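Local coordinates for protein polyprenyl synthetase (Zymomonas mobilis subsp. mobilis, PDB 4KKM) that probably extends allylic prenyl diphosphates by condensation with isopentenyl diphosphate, using magnesium, to make products such as farnesyl diphosphate, at residues D37-F42 / A63-G68; L144-L149 / Q166-A171; H155-V160 / M221-K226; F194-I199 / S276-E281; D292-H297 / S310-I315. All blocks are in the same frame, centred on the assembly; numbering follows the deposited sequence.

Contact 1: D37-F42 / A63-G68; sequences DIDRLF and AAIGGG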
# COMPACT_ATOMS: atom_id res chain seq x y z
N ASP B 37 11.60 3.26 -20.94
CA ASP B 37 12.33 3.23 -19.68
C ASP B 37 11.50 2.61 -18.55
O ASP B 37 12.01 1.83 -17.76
CB ASP B 37 12.78 4.63 -19.29
CG ASP B 37 13.96 5.11 -20.12
OD1 ASP B 37 14.80 4.26 -20.48
OD2 ASP B 37 14.03 6.32 -20.41
N ILE B 38 10.22 2.97 -18.49
CA ILE B 38 9.33 2.45 -17.45
C ILE B 38 9.13 0.95 -17.63
O ILE B 38 9.10 0.21 -16.65
CB ILE B 38 7.98 3.22 -17.40
CG1 ILE B 38 8.23 4.65 -16.91
CG2 ILE B 38 6.97 2.52 -16.48
CD1 ILE B 38 8.83 4.73 -15.51
N ASP B 39 9.02 0.50 -18.88
CA ASP B 39 8.94 -0.95 -19.15
C ASP B 39 10.20 -1.69 -18.70
O ASP B 39 10.12 -2.75 -18.07
CB ASP B 39 8.68 -1.24 -20.64
CG ASP B 39 7.21 -1.16 -21.00
OD1 ASP B 39 6.36 -1.07 -20.09
OD2 ASP B 39 6.89 -1.22 -22.21
N ARG B 40 11.37 -1.13 -19.02
CA ARG B 40 12.64 -1.69 -18.57
C ARG B 40 12.70 -1.77 -17.04
O ARG B 40 13.10 -2.78 -16.48
CB ARG B 40 13.82 -0.85 -19.07
CG ARG B 40 15.11 -1.11 -18.29
CD ARG B 40 16.30 -0.33 -18.84
NE ARG B 40 16.09 1.12 -18.76
CZ ARG B 40 16.35 1.86 -17.69
NH1 ARG B 40 16.83 1.30 -16.59
NH2 ARG B 40 16.14 3.17 -17.72
N LEU B 41 12.30 -0.69 -16.38
CA LEU B 41 12.41 -0.60 -14.94
C LEU B 41 11.48 -1.59 -14.22
O LEU B 41 11.89 -2.23 -13.24
CB LEU B 41 12.17 0.84 -14.47
CG LEU B 41 13.27 1.82 -14.88
CD1 LEU B 41 12.85 3.27 -14.62
CD2 LEU B 41 14.56 1.50 -14.14
N PHE B 42 10.25 -1.72 -14.70
CA PHE B 42 9.32 -2.67 -14.11
C PHE B 42 9.81 -4.10 -14.30
O PHE B 42 9.73 -4.93 -13.39
CB PHE B 42 7.91 -2.52 -14.70
CG PHE B 42 7.01 -1.61 -13.91
CD1 PHE B 42 6.71 -1.87 -12.59
CD2 PHE B 42 6.44 -0.49 -14.51
CE1 PHE B 42 5.87 -1.04 -11.87
CE2 PHE B 42 5.59 0.34 -13.80
CZ PHE B 42 5.31 0.07 -12.47
N ALA B 63 0.19 -6.46 -15.70
CA ALA B 63 -0.50 -5.19 -15.47
C ALA B 63 0.43 -4.01 -15.67
O ALA B 63 0.04 -3.01 -16.27
CB ALA B 63 -1.06 -5.15 -14.05
N ALA B 64 1.65 -4.12 -15.16
CA ALA B 64 2.59 -2.99 -15.12
C ALA B 64 3.38 -2.76 -16.41
O ALA B 64 3.74 -1.63 -16.72
CB ALA B 64 3.54 -3.13 -13.94
N ILE B 65 3.66 -3.84 -17.13
CA ILE B 65 4.51 -3.76 -18.32
C ILE B 65 3.71 -3.68 -19.60
O ILE B 65 2.71 -4.39 -19.77
CB ILE B 65 5.49 -4.96 -18.40
CG1 ILE B 65 6.43 -4.96 -17.20
CG2 ILE B 65 6.28 -4.93 -19.70
CD1 ILE B 65 7.36 -6.17 -17.16
N GLY B 66 4.14 -2.81 -20.51
CA GLY B 66 3.51 -2.67 -21.81
C GLY B 66 2.16 -1.99 -21.67
O GLY B 66 1.13 -2.56 -22.05
N GLY B 67 2.17 -0.79 -21.11
CA GLY B 67 0.94 -0.05 -20.86
C GLY B 67 0.27 0.45 -22.12
O GLY B 67 0.15 -0.27 -23.12
N GLY B 68 -0.17 1.70 -22.10
CA GLY B 68 0.09 2.58 -20.97
C GLY B 68 0.86 3.78 -21.47
O GLY B 68 1.99 3.66 -21.94
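Phe-42 and Asp-39, one helical turn apart on helix 24-45, grip the C-terminal end of helix 54-64 in this all-helical polyprenyl synthetase fold. At Ile-65 the chain leaves its helix and enters the glycine run of the family's Gly-Gly-Lys-Arg motif, associated in relatives with binding isopentenyl diphosphate. The Phe-42 ring lies flat against Ala-64: the methyl CB stands 3.6 Å from the ring centroid and only 8° off its normal, a centred CH-pi contact over one face. The backbone is met as well, with Phe-42 CD2 3.7 Å from Ala-64 O. At the root of the side chain, Phe-42 CB packs on Ile-65 CG1 at 3.8 Å. The other branch of Ile-65 turns to the carboxylate, CG2 lying 3.9 Å from Asp-39 OD1. Asp-39 holds CG beside its own backbone N (chi1 -83°), and from there the carboxylate reaches the first glycine of the loop. Its stronger partner is Arg-70, which forms a salt bridge with OD1 and also donates to Ala-64 O, tying helix 24-45 to the end of helix 54-64 through one side chain. The glycines are poorly ordered, and Gly-66 has the positive phi that glycine readily adopts. Its amide N donates to Asp-39 OD1 at 2.9 Å in a nearly straight bond, N-H...O 173°, arriving from above the carboxylate plane.

Contact 2: L144-L149 / Q166-A171; sequences LAFEIL and QALAIA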
# COMPACT_ATOMS: atom_id res chain seq x y z
N LEU B 144 4.96 -2.20 -3.30
CA LEU B 144 6.17 -2.01 -4.11
C LEU B 144 6.50 -0.53 -4.31
O LEU B 144 7.67 -0.14 -4.32
CB LEU B 144 6.03 -2.70 -5.47
CG LEU B 144 7.29 -2.69 -6.33
CD1 LEU B 144 8.44 -3.39 -5.61
CD2 LEU B 144 7.03 -3.35 -7.68
N ALA B 145 5.47 0.31 -4.45
CA ALA B 145 5.67 1.74 -4.64
C ALA B 145 6.52 2.32 -3.51
O ALA B 145 7.42 3.13 -3.74
CB ALA B 145 4.33 2.47 -4.70
N PHE B 146 6.22 1.89 -2.28
CA PHE B 146 6.90 2.44 -1.11
C PHE B 146 8.29 1.85 -0.93
O PHE B 146 9.21 2.54 -0.49
CB PHE B 146 6.03 2.28 0.14
CG PHE B 146 4.77 3.07 0.08
CD1 PHE B 146 4.77 4.44 0.34
CD2 PHE B 146 3.57 2.47 -0.28
CE1 PHE B 146 3.61 5.18 0.25
CE2 PHE B 146 2.41 3.21 -0.37
CZ PHE B 146 2.42 4.57 -0.10
N GLU B 147 8.44 0.57 -1.30
CA GLU B 147 9.77 -0.04 -1.32
C GLU B 147 10.69 0.73 -2.26
O GLU B 147 11.83 1.02 -1.91
CB GLU B 147 9.72 -1.52 -1.74
CG GLU B 147 11.07 -2.21 -1.57
CD GLU B 147 11.08 -3.65 -2.03
OE1 GLU B 147 9.99 -4.22 -2.25
OE2 GLU B 147 12.19 -4.22 -2.18
N ILE B 148 10.18 1.06 -3.45
CA ILE B 148 10.98 1.78 -4.44
C ILE B 148 11.43 3.14 -3.92
O ILE B 148 12.61 3.51 -4.03
CB ILE B 148 10.20 1.97 -5.77
CG1 ILE B 148 9.95 0.63 -6.46
CG2 ILE B 148 10.94 2.92 -6.71
CD1 ILE B 148 8.86 0.70 -7.52
N LEU B 149 10.50 3.90 -3.35
CA LEU B 149 10.81 5.24 -2.86
C LEU B 149 11.79 5.25 -1.69
O LEU B 149 12.48 6.24 -1.45
CB LEU B 149 9.54 5.98 -2.44
CG LEU B 149 8.62 6.47 -3.56
CD1 LEU B 149 7.45 7.24 -2.96
CD2 LEU B 149 9.40 7.34 -4.54
N GLN B 166 5.93 10.25 2.42
CA GLN B 166 4.77 10.87 3.07
C GLN B 166 3.77 11.40 2.05
O GLN B 166 2.56 11.17 2.17
CB GLN B 166 5.19 12.00 4.02
CG GLN B 166 3.99 12.69 4.65
CD GLN B 166 4.31 13.38 5.96
OE1 GLN B 166 5.40 13.93 6.13
NE2 GLN B 166 3.37 13.33 6.89
N ALA B 167 4.27 12.11 1.04
CA ALA B 167 3.42 12.66 -0.01
C ALA B 167 2.68 11.57 -0.76
O ALA B 167 1.49 11.69 -1.04
CB ALA B 167 4.23 13.52 -0.97
N LEU B 168 3.38 10.48 -1.10
CA LEU B 168 2.72 9.39 -1.80
C LEU B 168 1.62 8.72 -0.96
O LEU B 168 0.54 8.42 -1.47
CB LEU B 168 3.73 8.35 -2.28
CG LEU B 168 3.08 7.26 -3.15
CD1 LEU B 168 2.52 7.88 -4.43
CD2 LEU B 168 4.05 6.13 -3.46
N ALA B 169 1.89 8.49 0.33
CA ALA B 169 0.92 7.80 1.18
C ALA B 169 -0.35 8.62 1.35
O ALA B 169 -1.46 8.09 1.33
CB ALA B 169 1.53 7.46 2.55
N ILE B 170 -0.17 9.93 1.51
CA ILE B 170 -1.31 10.83 1.59
C ILE B 170 -2.07 10.86 0.26
O ILE B 170 -3.30 10.76 0.23
CB ILE B 170 -0.86 12.25 1.99
CG1 ILE B 170 -0.29 12.23 3.42
CG2 ILE B 170 -2.02 13.23 1.87
CD1 ILE B 170 0.37 13.54 3.83
N ALA B 171 -1.33 10.96 -0.84
CA ALA B 171 -1.95 11.01 -2.17
C ALA B 171 -2.66 9.71 -2.55
O ALA B 171 -3.53 9.70 -3.43
CB ALA B 171 -0.91 11.35 -3.23
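Leu-168 of helix 158-172 pushes its CD2 methyl into a notch formed by Ala-145, Phe-146 and Leu-149 of helix 131-150, and the packing between them is purely apolar. Among the aliphatic contacts, the closest is Leu-149 CD1 to Leu-168 CD2 at 3.6 Å, where the two side chains cross obliquely; Ala-145 CB meets the same methyl at 3.9 Å. With CG anti to the backbone N (chi1 -174°), Leu-168 extends toward the other helix. The aromatic contacts centre on the Phe-146 ring. Over one face, displaced toward the rim, sits Leu-168 CD2, 4.2 Å from the centroid in a CH-pi contact. At the edge, Ala-169 N lies 3.7 Å from Phe-146 CE1, which also meets Ala-169 CB at 3.8 Å. Phe-146 also stacks on Phe-146 of the second subunit, so a serine here would probably leave Leu-168 and Ala-169 facing a gap and deprive the partner ring of its stack. Helix 87-109 backs the contact through Cys-99, Ile-100 and Ile-97. The axes of the short segments 144-149 and 166-171 run 165° apart and approach to 10.8 Å, a buried antiparallel helix pair at the dimer interface of the all-alpha isoprenoid synthase fold.

Contact 3: H155-V160 / M221-K226; sequences HTDPHV and MGRQNK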
# COMPACT_ATOMS: atom_id res chain seq x y z
N HIS B 155 17.44 9.07 -3.86
CA HIS B 155 18.16 10.29 -3.48
C HIS B 155 19.01 10.01 -2.26
O HIS B 155 18.55 9.36 -1.32
CB HIS B 155 17.19 11.44 -3.20
CG HIS B 155 17.81 12.80 -3.33
ND1 HIS B 155 18.72 13.29 -2.42
CD2 HIS B 155 17.66 13.76 -4.27
CE1 HIS B 155 19.10 14.50 -2.78
NE2 HIS B 155 18.46 14.82 -3.90
N THR B 156 20.24 10.51 -2.26
CA THR B 156 21.14 10.29 -1.14
C THR B 156 20.60 10.96 0.13
O THR B 156 20.75 10.42 1.22
CB THR B 156 22.56 10.80 -1.45
OG1 THR B 156 22.52 12.21 -1.71
CG2 THR B 156 23.11 10.09 -2.67
N ASP B 157 19.95 12.11 -0.04
CA ASP B 157 19.32 12.81 1.07
C ASP B 157 18.11 12.04 1.56
O ASP B 157 17.14 11.86 0.82
CB ASP B 157 18.91 14.22 0.64
CG ASP B 157 18.48 15.11 1.81
OD1 ASP B 157 18.13 14.59 2.88
OD2 ASP B 157 18.51 16.35 1.64
N PRO B 158 18.15 11.60 2.83
CA PRO B 158 17.05 10.83 3.44
C PRO B 158 15.76 11.63 3.58
O PRO B 158 14.67 11.04 3.55
CB PRO B 158 17.60 10.48 4.83
CG PRO B 158 18.69 11.47 5.09
CD PRO B 158 19.29 11.74 3.75
N HIS B 159 15.86 12.95 3.72
CA HIS B 159 14.67 13.78 3.84
C HIS B 159 13.91 13.86 2.52
O HIS B 159 12.69 13.96 2.52
CB HIS B 159 15.01 15.19 4.34
CG HIS B 159 15.49 15.21 5.76
ND1 HIS B 159 14.63 15.00 6.83
CD2 HIS B 159 16.71 15.42 6.29
CE1 HIS B 159 15.32 15.07 7.95
NE2 HIS B 159 16.59 15.33 7.66
N VAL B 160 14.63 13.81 1.41
CA VAL B 160 13.98 13.77 0.10
C VAL B 160 13.11 12.54 0.01
O VAL B 160 11.93 12.62 -0.35
CB VAL B 160 15.00 13.74 -1.05
CG1 VAL B 160 14.29 13.44 -2.38
CG2 VAL B 160 15.76 15.05 -1.11
N MET B 221 12.45 16.47 -5.23
CA MET B 221 13.70 15.97 -5.77
C MET B 221 14.64 17.13 -6.10
O MET B 221 15.87 16.97 -6.09
CB MET B 221 13.47 15.10 -7.02
CG MET B 221 12.79 13.74 -6.73
SD MET B 221 13.92 12.53 -6.00
CE MET B 221 14.86 12.05 -7.45
N GLY B 222 14.07 18.29 -6.38
CA GLY B 222 14.86 19.46 -6.73
C GLY B 222 15.19 20.37 -5.56
O GLY B 222 15.76 21.44 -5.75
N ARG B 223 14.83 19.94 -4.35
CA ARG B 223 15.03 20.73 -3.12
C ARG B 223 14.50 22.15 -3.27
O ARG B 223 15.18 23.10 -2.88
CB ARG B 223 16.51 20.78 -2.69
CG ARG B 223 17.21 19.45 -2.52
CD ARG B 223 16.29 18.37 -1.97
NE ARG B 223 15.93 18.53 -0.56
CZ ARG B 223 14.70 18.42 -0.07
NH1 ARG B 223 13.67 18.17 -0.88
NH2 ARG B 223 14.48 18.57 1.23
N GLN B 224 13.31 22.29 -3.83
CA GLN B 224 12.76 23.61 -4.13
C GLN B 224 11.98 24.22 -2.97
O GLN B 224 11.48 23.50 -2.10
CB GLN B 224 11.90 23.54 -5.39
CG GLN B 224 12.68 23.13 -6.63
CD GLN B 224 13.72 24.17 -7.00
OE1 GLN B 224 13.38 25.33 -7.25
NE2 GLN B 224 14.99 23.78 -7.01
N ASN B 225 11.87 25.54 -2.95
CA ASN B 225 11.16 26.22 -1.88
C ASN B 225 9.64 26.08 -1.98
O ASN B 225 9.12 25.53 -2.95
CB ASN B 225 11.59 27.70 -1.75
CG ASN B 225 11.18 28.56 -2.94
OD1 ASN B 225 10.20 28.27 -3.64
ND2 ASN B 225 11.93 29.63 -3.18
N LYS B 226 8.94 26.59 -0.97
CA LYS B 226 7.49 26.45 -0.88
C LYS B 226 6.76 27.15 -2.03
O LYS B 226 5.78 26.63 -2.56
CB LYS B 226 7.00 26.99 0.46
CG LYS B 226 5.50 26.91 0.68
CD LYS B 226 4.98 25.49 0.50
CE LYS B 226 3.61 25.33 1.15
NZ LYS B 226 2.84 26.60 1.16
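Val-160 and Met-221 bring the two backbones nearest, CA to CA 6.3 Å, where the first turn of helix 158-172 meets the Schellman motif that ends helix 208-221, with Arg-223 as its positive-phi C-prime residue. Val-160 serves both partners, one methyl each. CG1 meets Met-221 SD at 3.8 Å, the side chains crossing at about a right angle, and the sulfur in turn lies at the edge of the His-155 ring. CG2 lies over one face of the Arg-223 guanidinium, 3.5 Å from Arg-223 NE, and also sits centred above the His-155 ring, so this methyl is held between two flat groups. The Arg-223 chain folds at chi2 (-35°) and chi3 (-72°), which curls the guanidinium back over the valine. Its own polar grip comes from Ile-220 O and a salt bridge to Glu-163; Asp-157 OD2, 4.0 Å from Arg-223 NE, probably adds only a charge attraction, since no N-H points at it and the planes are 81° apart. Asp-157 is the N-cap, its OD1 accepting from His-159 N at 2.9 Å. His-155 steadies the turn before it: Asp-157 N donates to ND1 in the ring plane at 2.9 Å. A leucine in place of His-155 would probably leave the Asp-157 amide without this acceptor and Val-160 CG2 without the ring face it packs on. The loop after helix 208-221 thus leans on the start of helix 158-172, with Val-85 and Ile-154 also packing on Met-221, while Pro-158 and His-159 face the second subunit.

Contact 4: F194-I199 / S276-E281; sequences FDLPTI and SLLGLE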
# COMPACT_ATOMS: atom_id res chain seq x y z
N PHE B 194 -24.91 14.06 -7.43
CA PHE B 194 -23.96 14.91 -6.72
C PHE B 194 -23.97 16.32 -7.32
O PHE B 194 -24.46 16.51 -8.43
CB PHE B 194 -22.56 14.31 -6.76
CG PHE B 194 -22.39 13.11 -5.87
CD1 PHE B 194 -23.46 12.58 -5.17
CD2 PHE B 194 -21.14 12.52 -5.71
CE1 PHE B 194 -23.31 11.48 -4.35
CE2 PHE B 194 -20.98 11.43 -4.89
CZ PHE B 194 -22.05 10.90 -4.21
N ASP B 195 -23.46 17.29 -6.57
CA ASP B 195 -23.41 18.67 -7.04
C ASP B 195 -22.00 19.02 -7.51
O ASP B 195 -21.08 18.20 -7.41
CB ASP B 195 -23.86 19.65 -5.96
CG ASP B 195 -23.03 19.55 -4.68
OD1 ASP B 195 -22.23 18.61 -4.55
OD2 ASP B 195 -23.20 20.41 -3.79
N LEU B 196 -21.83 20.24 -7.99
CA LEU B 196 -20.53 20.69 -8.49
C LEU B 196 -19.39 20.64 -7.44
O LEU B 196 -18.31 20.14 -7.73
CB LEU B 196 -20.63 22.07 -9.15
CG LEU B 196 -19.37 22.53 -9.89
CD1 LEU B 196 -19.03 21.55 -11.01
CD2 LEU B 196 -19.55 23.95 -10.43
N PRO B 197 -19.63 21.16 -6.22
CA PRO B 197 -18.60 21.01 -5.17
C PRO B 197 -18.17 19.56 -4.91
O PRO B 197 -16.98 19.32 -4.68
CB PRO B 197 -19.30 21.58 -3.93
CG PRO B 197 -20.23 22.60 -4.47
CD PRO B 197 -20.74 22.01 -5.75
N THR B 198 -19.10 18.62 -4.92
CA THR B 198 -18.77 17.24 -4.58
C THR B 198 -17.99 16.53 -5.70
O THR B 198 -17.03 15.81 -5.43
CB THR B 198 -20.02 16.42 -4.18
OG1 THR B 198 -20.69 17.06 -3.09
CG2 THR B 198 -19.64 15.01 -3.76
N ILE B 199 -18.38 16.74 -6.95
CA ILE B 199 -17.65 16.09 -8.03
C ILE B 199 -16.31 16.78 -8.26
O ILE B 199 -15.40 16.21 -8.84
CB ILE B 199 -18.45 16.00 -9.35
CG1 ILE B 199 -18.64 17.38 -9.97
CG2 ILE B 199 -19.81 15.29 -9.14
CD1 ILE B 199 -19.07 17.35 -11.42
N SER B 276 -22.63 17.24 -17.46
CA SER B 276 -24.05 17.31 -17.12
C SER B 276 -24.36 18.56 -16.31
O SER B 276 -25.41 19.18 -16.49
CB SER B 276 -24.50 16.06 -16.35
OG SER B 276 -23.86 15.96 -15.09
N LEU B 277 -23.44 18.94 -15.43
CA LEU B 277 -23.64 20.09 -14.55
C LEU B 277 -23.36 21.43 -15.21
O LEU B 277 -24.15 22.36 -15.10
CB LEU B 277 -22.81 19.95 -13.27
CG LEU B 277 -23.24 18.79 -12.36
CD1 LEU B 277 -22.32 18.69 -11.15
CD2 LEU B 277 -24.68 18.94 -11.93
N LEU B 278 -22.23 21.53 -15.91
CA LEU B 278 -21.83 22.80 -16.52
C LEU B 278 -22.50 23.06 -17.87
O LEU B 278 -22.67 24.21 -18.29
CB LEU B 278 -20.31 22.86 -16.69
CG LEU B 278 -19.41 22.75 -15.46
CD1 LEU B 278 -17.95 22.72 -15.88
CD2 LEU B 278 -19.67 23.88 -14.47
N GLY B 279 -22.84 21.99 -18.57
CA GLY B 279 -23.33 22.10 -19.93
C GLY B 279 -22.16 22.10 -20.89
O GLY B 279 -21.03 22.41 -20.49
N LEU B 280 -22.42 21.77 -22.15
CA LEU B 280 -21.37 21.60 -23.15
C LEU B 280 -20.45 22.82 -23.32
O LEU B 280 -19.23 22.68 -23.23
CB LEU B 280 -21.97 21.24 -24.51
CG LEU B 280 -20.97 21.04 -25.65
CD1 LEU B 280 -20.02 19.89 -25.33
CD2 LEU B 280 -21.70 20.82 -26.97
N GLU B 281 -21.03 23.98 -23.56
CA GLU B 281 -20.25 25.19 -23.82
C GLU B 281 -19.35 25.61 -22.65
O GLU B 281 -18.19 25.95 -22.84
CB GLU B 281 -21.15 26.36 -24.21
CG GLU B 281 -21.61 26.33 -25.65
CD GLU B 281 -22.46 27.54 -26.02
OE1 GLU B 281 -21.88 28.63 -26.23
OE2 GLU B 281 -23.70 27.40 -26.10
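Leu-277 and Ile-199 reach toward each other tip to tip, CD1 to CD1 3.5 Å, the closest side-chain touch between the start of helix 196-206 and the end of helix 274-278. Ile-199 holds CG1 in the crowded position between backbone N and carbonyl carbon (chi1 69°), from which, with an extended chi2, CD1 reaches Leu-277. Leu-277 CD1 does double duty: the same methyl rests on the backbone at the helix start, 3.6 Å from Leu-196 N and 3.7 Å from Asp-195 C. Beside it, Leu-196 and Leu-278 meet differently, their side chains crossing at about a right angle with CD2 to CD2 at 4.0 Å. Leu-196 CG is anti to the backbone N (chi1 -171°), Leu-278 CG beside it (chi1 -60°). No hydrogen bond spans the contact. Within the helix start Asp-195 is the N-cap: its OD1 takes Thr-198 OG1 at 2.6 Å, nearly along the C-O axis, and Thr-198 N at 3.2 Å from above the carboxylate plane. Gly-279, with positive phi, turns the chain into helix 280-296. The contact is apolar packing between helix ends of the all-alpha isoprenoid synthase fold, away from the annotated sites. Phe-274 of helix 274-278 also packs on Leu-196 and Ile-199, Phe-194 lies on helix 177-188 through Ile-183 and Ala-187, and Pro-52 of the second subunit packs against Phe-194 and Thr-198.

Contact 5: D292-H297 / S310-I315; sequences DQAIAH and SIARYI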
# COMPACT_ATOMS: atom_id res chain seq x y z
N ASP B 292 -4.71 27.13 -19.88
CA ASP B 292 -4.02 28.41 -19.80
C ASP B 292 -3.56 28.71 -18.38
O ASP B 292 -2.43 29.14 -18.15
CB ASP B 292 -4.92 29.54 -20.32
CG ASP B 292 -5.17 29.45 -21.81
OD1 ASP B 292 -4.34 28.86 -22.52
OD2 ASP B 292 -6.21 29.98 -22.27
N GLN B 293 -4.45 28.47 -17.42
CA GLN B 293 -4.14 28.68 -16.01
C GLN B 293 -2.99 27.79 -15.54
O GLN B 293 -2.10 28.25 -14.83
CB GLN B 293 -5.39 28.46 -15.15
CG GLN B 293 -6.42 29.58 -15.28
CD GLN B 293 -7.78 29.20 -14.73
OE1 GLN B 293 -7.89 28.36 -13.84
NE2 GLN B 293 -8.82 29.80 -15.27
N ALA B 294 -3.02 26.52 -15.95
CA ALA B 294 -1.96 25.59 -15.59
C ALA B 294 -0.61 26.11 -16.08
O ALA B 294 0.38 26.12 -15.34
CB ALA B 294 -2.24 24.19 -16.18
N ILE B 295 -0.58 26.56 -17.32
CA ILE B 295 0.66 27.02 -17.93
C ILE B 295 1.18 28.29 -17.26
O ILE B 295 2.38 28.45 -17.05
CB ILE B 295 0.50 27.19 -19.46
CG1 ILE B 295 0.44 25.80 -20.12
CG2 ILE B 295 1.64 28.02 -20.05
CD1 ILE B 295 0.03 25.83 -21.58
N ALA B 296 0.26 29.19 -16.89
CA ALA B 296 0.63 30.45 -16.24
C ALA B 296 1.40 30.24 -14.93
O ALA B 296 2.23 31.07 -14.57
CB ALA B 296 -0.60 31.33 -16.02
N HIS B 297 1.13 29.13 -14.24
CA HIS B 297 1.86 28.81 -13.01
C HIS B 297 3.35 28.63 -13.29
O HIS B 297 4.18 28.79 -12.40
CB HIS B 297 1.29 27.56 -12.32
CG HIS B 297 -0.13 27.70 -11.88
ND1 HIS B 297 -0.57 28.73 -11.07
CD2 HIS B 297 -1.23 26.94 -12.14
CE1 HIS B 297 -1.87 28.60 -10.85
NE2 HIS B 297 -2.29 27.52 -11.49
N SER B 310 3.67 21.67 -22.94
CA SER B 310 3.13 20.82 -23.99
C SER B 310 2.14 19.78 -23.45
O SER B 310 1.12 19.49 -24.08
CB SER B 310 4.25 20.10 -24.74
OG SER B 310 4.99 21.00 -25.53
N ILE B 311 2.47 19.22 -22.29
CA ILE B 311 1.63 18.20 -21.68
C ILE B 311 0.25 18.78 -21.37
O ILE B 311 -0.76 18.15 -21.66
CB ILE B 311 2.28 17.61 -20.41
CG1 ILE B 311 3.45 16.71 -20.80
CG2 ILE B 311 1.25 16.83 -19.59
CD1 ILE B 311 4.35 16.35 -19.64
N ALA B 312 0.23 19.99 -20.82
CA ALA B 312 -1.03 20.66 -20.50
C ALA B 312 -1.89 20.88 -21.75
O ALA B 312 -3.10 20.63 -21.74
CB ALA B 312 -0.76 21.99 -19.80
N ARG B 313 -1.26 21.33 -22.83
CA ARG B 313 -1.96 21.54 -24.09
C ARG B 313 -2.44 20.20 -24.65
O ARG B 313 -3.52 20.09 -25.22
CB ARG B 313 -1.07 22.27 -25.10
CG ARG B 313 -0.55 23.61 -24.59
CD ARG B 313 -0.09 24.53 -25.72
NE ARG B 313 0.36 25.83 -25.23
CZ ARG B 313 -0.46 26.81 -24.87
NH1 ARG B 313 -1.78 26.65 -24.94
NH2 ARG B 313 0.03 27.97 -24.44
N TYR B 314 -1.61 19.17 -24.47
CA TYR B 314 -1.92 17.81 -24.90
C TYR B 314 -3.17 17.27 -24.22
O TYR B 314 -3.96 16.55 -24.82
CB TYR B 314 -0.72 16.91 -24.61
CG TYR B 314 -0.93 15.45 -24.89
CD1 TYR B 314 -1.33 15.01 -26.14
CD2 TYR B 314 -0.69 14.49 -23.91
CE1 TYR B 314 -1.51 13.66 -26.41
CE2 TYR B 314 -0.87 13.14 -24.16
CZ TYR B 314 -1.28 12.74 -25.41
OH TYR B 314 -1.45 11.40 -25.68
N ILE B 315 -3.36 17.65 -22.95
CA ILE B 315 -4.56 17.29 -22.20
C ILE B 315 -5.78 18.08 -22.70
O ILE B 315 -6.54 18.66 -21.93
CB ILE B 315 -4.33 17.49 -20.67
CG1 ILE B 315 -3.03 16.80 -20.22
CG2 ILE B 315 -5.48 16.95 -19.85
CD1 ILE B 315 -3.22 15.49 -19.46
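Ile-295 lays its CD1 methyl over the centre of one face of the Arg-313 guanidinium, 3.4 Å above its plane. The isoleucine side chain gets there with CG1 beside its backbone N (chi1 -73°) and an extended second torsion, which carries CD1 outward across the gap. Arg-313 also starts beside its backbone N, then runs extended from CG to NE before the guanidinium turns about the bond from CD to NE. The two side chains cross at about a right angle, and CD1 touches both the flat head, 3.5 Å from Arg-313 CZ, and the stem, 3.8 Å from Arg-313 CG. Helices 280-296 and 306-314 form an antiparallel helical hairpin near the C-terminal end of the all-alpha chain, the axes of their short segments 170° apart and 9.4 Å at closest approach. Small residues line the close approach: Ala-294 and Ala-312 face each other, CB to CB 4.5 Å, and Ala-312 CB also meets Ile-295 CG1 at 4.0 Å. Asp-292 starts off pointing away, but its carboxylate swings back to the arginine, OD1 lying 4.2 Å from Arg-313 NH1. That is too long for a salt bridge, so at most a charge attraction is likely, the carboxylate and guanidinium planes turned 65° apart. Behind the pair, Ile-311 packs on Leu-74, Leu-75 and Ala-78 of helix 71-80, and Ile-315 on Phe-243 of helix 226-253. On the other helix, His-297 NE2 is hydrogen-bonded to Asp-238 OD2.

In the fold
Contact 2 is the fully buried one, all aliphatic and aromatic, and extends into the dimer interface; contacts 2, 3 and 4 all touch the second subunit. Contacts 1, 3 and 5 are partly buried and mix apolar packing with charge: a carboxylate gripping a loop amide in contact 1, and methyls laid over arginine heads in contacts 3 and 5, with aspartates near but beyond salt-bridge range. Contact 4 lies at the surface and relies on leucine and isoleucine methyls. Helix 158-172 serves contacts 2 and 3, whose centres are about 15 Å apart; helix 280-296 serves contacts 4 and 5. Contacts 1 and 4 lie on opposite sides of the chain's centre, as do contacts 2 and 5.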